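PDB 3S6S: Ac-ASP-7 from Ancylostoma caninum, which is of unknown function but belongs to the SCP/TAPS (pathogenesis-related) family of secreted proteins and is probably involved in the interaction of the hookworm with its host. Local coordinates for residues 45-50 / 110-115; 58-63 / 135-140. All coordinates share one frame; numbering follows the deposited sequence.

Contact 1 of 2, residues 45-50 / 110-115; sequences REMYGL and VYPKAT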
loop_
_atom_site.group_PDB
_atom_site.type_symbol
_atom_site.label_atom_id
_atom_site.label_comp_id
_atom_site.label_asym_id
_atom_site.label_seq_id
_atom_site.Cartn_x
_atom_site.Cartn_y
_atom_site.Cartn_z
ATOM N N ARG A 45 -13.116 10.254 -4.495
ATOM C CA ARG A 45 -13.304 10.204 -3.052
ATOM C C ARG A 45 -12.103 10.754 -2.305
ATOM O O ARG A 45 -11.030 10.963 -2.880
ATOM C CB ARG A 45 -13.556 8.767 -2.588
ATOM C CG ARG A 45 -12.418 7.810 -2.912
ATOM C CD ARG A 45 -12.805 6.904 -4.073
ATOM N NE ARG A 45 -13.222 5.591 -3.595
ATOM C CZ ARG A 45 -14.020 4.758 -4.254
ATOM N NH1 ARG A 45 -14.526 5.084 -5.433
ATOM N NH2 ARG A 45 -14.318 3.588 -3.714
ATOM N N GLU A 46 -12.301 10.975 -1.010
ATOM C CA GLU A 46 -11.199 11.266 -0.119
ATOM C C GLU A 46 -10.318 10.034 -0.111
ATOM O O GLU A 46 -10.808 8.906 0.003
ATOM C CB GLU A 46 -11.707 11.573 1.286
ATOM C CG GLU A 46 -10.612 11.829 2.294
ATOM C CD GLU A 46 -11.144 12.311 3.617
ATOM O OE1 GLU A 46 -12.294 12.787 3.661
ATOM O OE2 GLU A 46 -10.414 12.216 4.623
ATOM N N MET A 47 -9.020 10.243 -0.267
ATOM C CA MET A 47 -8.080 9.139 -0.257
ATOM C C MET A 47 -6.827 9.549 0.514
ATOM O O MET A 47 -6.371 10.689 0.413
ATOM C CB MET A 47 -7.744 8.729 -1.691
ATOM C CG MET A 47 -6.738 7.583 -1.823
ATOM S SD MET A 47 -7.400 5.936 -1.487
ATOM C CE MET A 47 -8.537 5.723 -2.868
ATOM N N TYR A 48 -6.294 8.630 1.312
ATOM C CA TYR A 48 -5.023 8.868 1.982
ATOM C C TYR A 48 -3.942 8.181 1.204
ATOM O O TYR A 48 -4.139 7.066 0.753
ATOM C CB TYR A 48 -5.052 8.352 3.422
ATOM C CG TYR A 48 -5.599 9.392 4.363
ATOM C CD1 TYR A 48 -6.929 9.792 4.272
ATOM C CD2 TYR A 48 -4.780 10.012 5.312
ATOM C CE1 TYR A 48 -7.442 10.756 5.102
ATOM C CE2 TYR A 48 -5.289 10.986 6.154
ATOM C CZ TYR A 48 -6.630 11.352 6.038
ATOM O OH TYR A 48 -7.171 12.311 6.848
ATOM N N GLY A 49 -2.816 8.855 1.003
ATOM C CA GLY A 49 -1.659 8.192 0.433
ATOM C C GLY A 49 -1.144 7.234 1.497
ATOM O O GLY A 49 -1.378 7.442 2.684
ATOM N N LEU A 50 -0.461 6.172 1.101
ATOM C CA LEU A 50 0.134 5.321 2.104
ATOM C C LEU A 50 1.552 5.796 2.387
ATOM O O LEU A 50 2.394 5.895 1.490
ATOM C CB LEU A 50 0.150 3.866 1.649
ATOM C CG LEU A 50 -1.176 3.198 1.296
ATOM C CD1 LEU A 50 -0.902 1.810 0.762
ATOM C CD2 LEU A 50 -2.092 3.128 2.510
ATOM N N VAL A 110 -6.269 -0.512 -1.837
ATOM C CA VAL A 110 -7.032 0.608 -2.351
ATOM C C VAL A 110 -7.942 1.261 -1.282
ATOM O O VAL A 110 -8.557 2.296 -1.531
ATOM C CB VAL A 110 -7.789 0.084 -3.609
ATOM C CG1 VAL A 110 -9.281 0.349 -3.571
ATOM C CG2 VAL A 110 -7.097 0.556 -4.878
ATOM N N TYR A 111 -7.977 0.652 -0.092
ATOM C CA TYR A 111 -8.770 1.087 1.058
ATOM C C TYR A 111 -8.388 2.496 1.498
ATOM O O TYR A 111 -7.290 2.705 2.005
ATOM C CB TYR A 111 -8.530 0.112 2.222
ATOM C CG TYR A 111 -9.327 0.370 3.479
ATOM C CD1 TYR A 111 -8.799 0.076 4.725
ATOM C CD2 TYR A 111 -10.623 0.876 3.421
ATOM C CE1 TYR A 111 -9.532 0.298 5.886
ATOM C CE2 TYR A 111 -11.355 1.107 4.567
ATOM C CZ TYR A 111 -10.805 0.819 5.794
ATOM O OH TYR A 111 -11.539 1.034 6.939
ATOM N N PRO A 112 -9.303 3.468 1.323
ATOM C CA PRO A 112 -8.991 4.893 1.545
ATOM C C PRO A 112 -8.570 5.251 2.970
ATOM O O PRO A 112 -7.999 6.316 3.159
ATOM C CB PRO A 112 -10.301 5.599 1.183
ATOM C CG PRO A 112 -11.003 4.645 0.261
ATOM C CD PRO A 112 -10.658 3.278 0.780
ATOM N N LYS A 113 -8.805 4.372 3.943
ATOM C CA LYS A 113 -8.511 4.701 5.340
ATOM C C LYS A 113 -7.243 4.045 5.885
ATOM O O LYS A 113 -6.874 4.257 7.043
ATOM C CB LYS A 113 -9.713 4.401 6.235
ATOM C CG LYS A 113 -10.927 5.229 5.859
ATOM C CD LYS A 113 -12.162 4.939 6.715
ATOM C CE LYS A 113 -13.306 5.880 6.298
ATOM N NZ LYS A 113 -14.567 5.574 7.012
ATOM N N ALA A 114 -6.582 3.241 5.061
ATOM C CA ALA A 114 -5.215 2.838 5.372
ATOM C C ALA A 114 -4.327 4.070 5.177
ATOM O O ALA A 114 -4.586 4.875 4.295
ATOM C CB ALA A 114 -4.767 1.675 4.470
ATOM N N THR A 115 -3.296 4.225 5.999
ATOM C CA THR A 115 -2.448 5.415 5.932
ATOM C C THR A 115 -0.960 5.110 5.887
ATOM O O THR A 115 -0.146 6.015 5.642
ATOM C CB THR A 115 -2.665 6.353 7.134
ATOM O OG1 THR A 115 -2.040 5.803 8.296
ATOM C CG2 THR A 115 -4.140 6.600 7.384
#

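Contact 2 of 2, residues 58-63 / 135-140; sequences EEARKE and DWVCVY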
loop_
_atom_site.group_PDB
_atom_site.type_symbol
_atom_site.label_atom_id
_atom_site.label_comp_id
_atom_site.label_asym_id
_atom_site.label_seq_id
_atom_site.Cartn_x
_atom_site.Cartn_y
_atom_site.Cartn_z
ATOM N N GLU A 58 9.498 -4.248 8.316
ATOM C CA GLU A 58 10.024 -5.236 9.225
ATOM C C GLU A 58 8.924 -6.205 9.724
ATOM O O GLU A 58 9.178 -7.398 9.928
ATOM C CB GLU A 58 10.741 -4.539 10.385
ATOM C CG GLU A 58 11.273 -5.452 11.496
ATOM C CD GLU A 58 12.080 -6.666 11.003
ATOM O OE1 GLU A 58 12.111 -7.687 11.741
ATOM O OE2 GLU A 58 12.678 -6.608 9.902
ATOM N N GLU A 59 7.706 -5.705 9.912
ATOM C CA GLU A 59 6.622 -6.613 10.269
ATOM C C GLU A 59 6.324 -7.536 9.086
ATOM O O GLU A 59 6.085 -8.725 9.257
ATOM C CB GLU A 59 5.357 -5.868 10.723
ATOM C CG GLU A 59 5.552 -4.885 11.896
ATOM C CD GLU A 59 4.220 -4.405 12.471
ATOM O OE1 GLU A 59 4.232 -3.651 13.469
ATOM O OE2 GLU A 59 3.159 -4.801 11.927
ATOM N N ALA A 60 6.378 -6.997 7.877
ATOM C CA ALA A 60 6.170 -7.837 6.707
ATOM C C ALA A 60 7.228 -8.946 6.645
ATOM O O ALA A 60 6.911 -10.094 6.308
ATOM C CB ALA A 60 6.158 -7.009 5.437
ATOM N N ARG A 61 8.472 -8.607 6.991
ATOM C CA ARG A 61 9.546 -9.592 7.032
ATOM C C ARG A 61 9.252 -10.672 8.073
ATOM O O ARG A 61 9.535 -11.847 7.845
ATOM C CB ARG A 61 10.896 -8.936 7.323
ATOM C CG ARG A 61 12.095 -9.886 7.138
ATOM C CD ARG A 61 13.440 -9.338 7.684
ATOM N NE ARG A 61 13.441 -9.215 9.145
ATOM C CZ ARG A 61 13.501 -10.243 10.003
ATOM N NH1 ARG A 61 13.572 -11.500 9.558
ATOM N NH2 ARG A 61 13.484 -10.024 11.320
ATOM N N LYS A 62 8.684 -10.278 9.213
ATOM C CA LYS A 62 8.340 -11.234 10.256
ATOM C C LYS A 62 7.214 -12.139 9.760
ATOM O O LYS A 62 7.195 -13.352 10.037
ATOM C CB LYS A 62 7.890 -10.525 11.534
ATOM C CG LYS A 62 8.891 -9.566 12.142
ATOM C CD LYS A 62 9.721 -10.218 13.222
ATOM C CE LYS A 62 9.947 -9.269 14.393
ATOM N NZ LYS A 62 10.733 -8.054 14.028
ATOM N N GLU A 63 6.281 -11.527 9.029
ATOM C CA GLU A 63 5.137 -12.237 8.465
ATOM C C GLU A 63 5.573 -13.315 7.467
ATOM O O GLU A 63 4.937 -14.363 7.360
ATOM C CB GLU A 63 4.163 -11.262 7.795
ATOM C CG GLU A 63 3.024 -11.944 7.069
ATOM C CD GLU A 63 2.068 -12.617 8.033
ATOM O OE1 GLU A 63 1.444 -13.631 7.664
ATOM O OE2 GLU A 63 1.948 -12.128 9.166
ATOM N N ASP A 135 8.801 -14.001 -3.354
ATOM C CA ASP A 135 7.616 -13.857 -2.523
ATOM C C ASP A 135 7.630 -12.527 -1.784
ATOM O O ASP A 135 8.611 -12.193 -1.118
ATOM C CB ASP A 135 7.547 -14.992 -1.518
ATOM C CG ASP A 135 7.334 -16.321 -2.176
ATOM O OD1 ASP A 135 8.169 -17.219 -1.968
ATOM O OD2 ASP A 135 6.328 -16.474 -2.896
ATOM N N TRP A 136 6.538 -11.774 -1.905
ATOM C CA TRP A 136 6.394 -10.499 -1.203
ATOM C C TRP A 136 5.195 -10.520 -0.250
ATOM O O TRP A 136 4.144 -11.076 -0.573
ATOM C CB TRP A 136 6.220 -9.357 -2.206
ATOM C CG TRP A 136 7.447 -9.096 -3.021
ATOM C CD1 TRP A 136 7.804 -9.702 -4.203
ATOM C CD2 TRP A 136 8.498 -8.173 -2.715
ATOM N NE1 TRP A 136 9.007 -9.204 -4.648
ATOM C CE2 TRP A 136 9.457 -8.270 -3.751
ATOM C CE3 TRP A 136 8.730 -7.283 -1.662
ATOM C CZ2 TRP A 136 10.621 -7.500 -3.767
ATOM C CZ3 TRP A 136 9.894 -6.522 -1.676
ATOM C CH2 TRP A 136 10.823 -6.638 -2.721
ATOM N N VAL A 137 5.350 -9.941 0.936
ATOM C CA VAL A 137 4.160 -9.511 1.651
ATOM C C VAL A 137 4.184 -8.023 1.921
ATOM O O VAL A 137 5.240 -7.423 2.125
ATOM C CB VAL A 137 3.776 -10.366 2.942
ATOM C CG1 VAL A 137 4.525 -11.690 3.006
ATOM C CG2 VAL A 137 3.904 -9.566 4.223
ATOM N N CYS A 138 2.997 -7.428 1.870
ATOM C CA CYS A 138 2.786 -6.084 2.382
ATOM C C CYS A 138 1.870 -6.119 3.598
ATOM O O CYS A 138 0.917 -6.917 3.695
ATOM C CB CYS A 138 2.233 -5.151 1.316
ATOM S SG CYS A 138 3.386 -4.884 -0.037
ATOM N N VAL A 139 2.202 -5.238 4.524
ATOM C CA VAL A 139 1.514 -5.078 5.776
ATOM C C VAL A 139 1.020 -3.635 5.840
ATOM O O VAL A 139 1.755 -2.681 5.521
ATOM C CB VAL A 139 2.461 -5.398 6.966
ATOM C CG1 VAL A 139 1.997 -4.696 8.222
ATOM C CG2 VAL A 139 2.581 -6.926 7.164
ATOM N N TYR A 140 -0.241 -3.495 6.229
ATOM C CA TYR A 140 -0.920 -2.214 6.238
ATOM C C TYR A 140 -1.406 -1.910 7.639
ATOM O O TYR A 140 -1.719 -2.817 8.400
ATOM C CB TYR A 140 -2.096 -2.249 5.275
ATOM C CG TYR A 140 -1.704 -2.713 3.895
ATOM C CD1 TYR A 140 -1.404 -4.046 3.658
ATOM C CD2 TYR A 140 -1.637 -1.822 2.826
ATOM C CE1 TYR A 140 -1.052 -4.482 2.410
ATOM C CE2 TYR A 140 -1.282 -2.260 1.564
ATOM C CZ TYR A 140 -0.994 -3.592 1.371
ATOM O OH TYR A 140 -0.634 -4.048 0.138
#

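Contact 1 of 2, residues 45-50 / 110-115
The Y48 ring receives T115 and P112 at a slant: methyl CG2 of T115 lies 4.0 Å from Y48 CD2, and the carbonyl oxygen of P112 approaches the CD1 side at 3.8 Å. In the plane of the ring, at its edge, sits E46 OE2, whose carboxylate is held by T163 and the backbone N of Y164, while the Y48 hydroxyl is bonded to the backbone N of Y165. P112 O also accepts a weak, bent bond from Y48 N (3.4 Å, 145° at the hydrogen). This oxygen belongs to a type I turn, Y111 to A114. The two loops lead into strands 51-53 and 116-123, parallel neighbours in the central sheet of the SCP/TAPS alpha-beta-alpha sandwich, and R30 of helix 16-34 ties them together by bonding both Y48 O and Y111 O. M47 starts with CG anti to its own N (chi1 179°) and then bends twice, bringing SD to 3.6 Å from P112 CA and CE to 3.7 Å from V110 O. Nearer the strands, L50 CD2 packs on A114 CB at 3.6 Å; the hydroxyl of T115 turns to D141.

Contact 2 of 2, residues 58-63 / 135-140
E58 OE1 is gripped by two cationic side chains of its own helix, R61 NH2 and K62 NZ, each 2.7 Å away. The arginine comes from the syn side and the lysine from the anti side, so the two donors do not compete for one lone pair. R61 holds the carboxylate side-on: its NE reaches E58 OE2 at 2.8 Å (158° at the hydrogen), nearly in the guanidinium plane, whereas OE1 is tilted out of it. This network lies along the helix, away from the buried side that meets the strand. There A60 faces the strand with only a methyl, consistent with the close approach of the backbones: the axes of segments 58-63 and 135-140 pass 7.3 Å apart, with 129° between their N-to-C directions. Its CB rests 3.5 Å from V137 O and 3.6 Å from V137 CG2, and its CA meets V139 CG2. V137 and V139 alternate with C138, whose side chain leaves by the other face of the sheet, joined by a disulfide to C119 and packed on I22 of helix 16-34. Strand 133-140 is therefore covered by helix 54-65 on one face and helix 16-34 on the other, the layering of the SCP/TAPS alpha-beta-alpha sandwich. Two glutamates extend the contact, E63 over V137 and E59 over V139, each crossing its valine at about a right angle. E63, bent at chi2 (69°), lays CG 3.8 Å from V137 CG2 and sends its carboxylate oxygens to the backbone N atoms of G68 and A70. E59 reaches past V139 CG1, its OE2 3.9 Å from that methyl and salt-bridged to R75.

In the fold
Contact 1 and contact 2 lie on opposite sides of the chain's centre, about 19 Å apart between centres, yet they meet where L50 CD1 packs against Y140 CE2 at 4.2 Å. Their segments alternate along the chain: 45-50 runs through the short strand 51-53 into the helix bearing 58-63, and 110-115 leads into strand 116-123, which pairs with the strand bearing 135-140. Backbone bonds carry the link across the sheet, T115 with V51 and V139 with G118. Helix 16-34 is common ground: N27 bonds the backbone N of L50 in contact 1, while the neighbouring H26 bonds the hydroxyl of Y140 in contact 2.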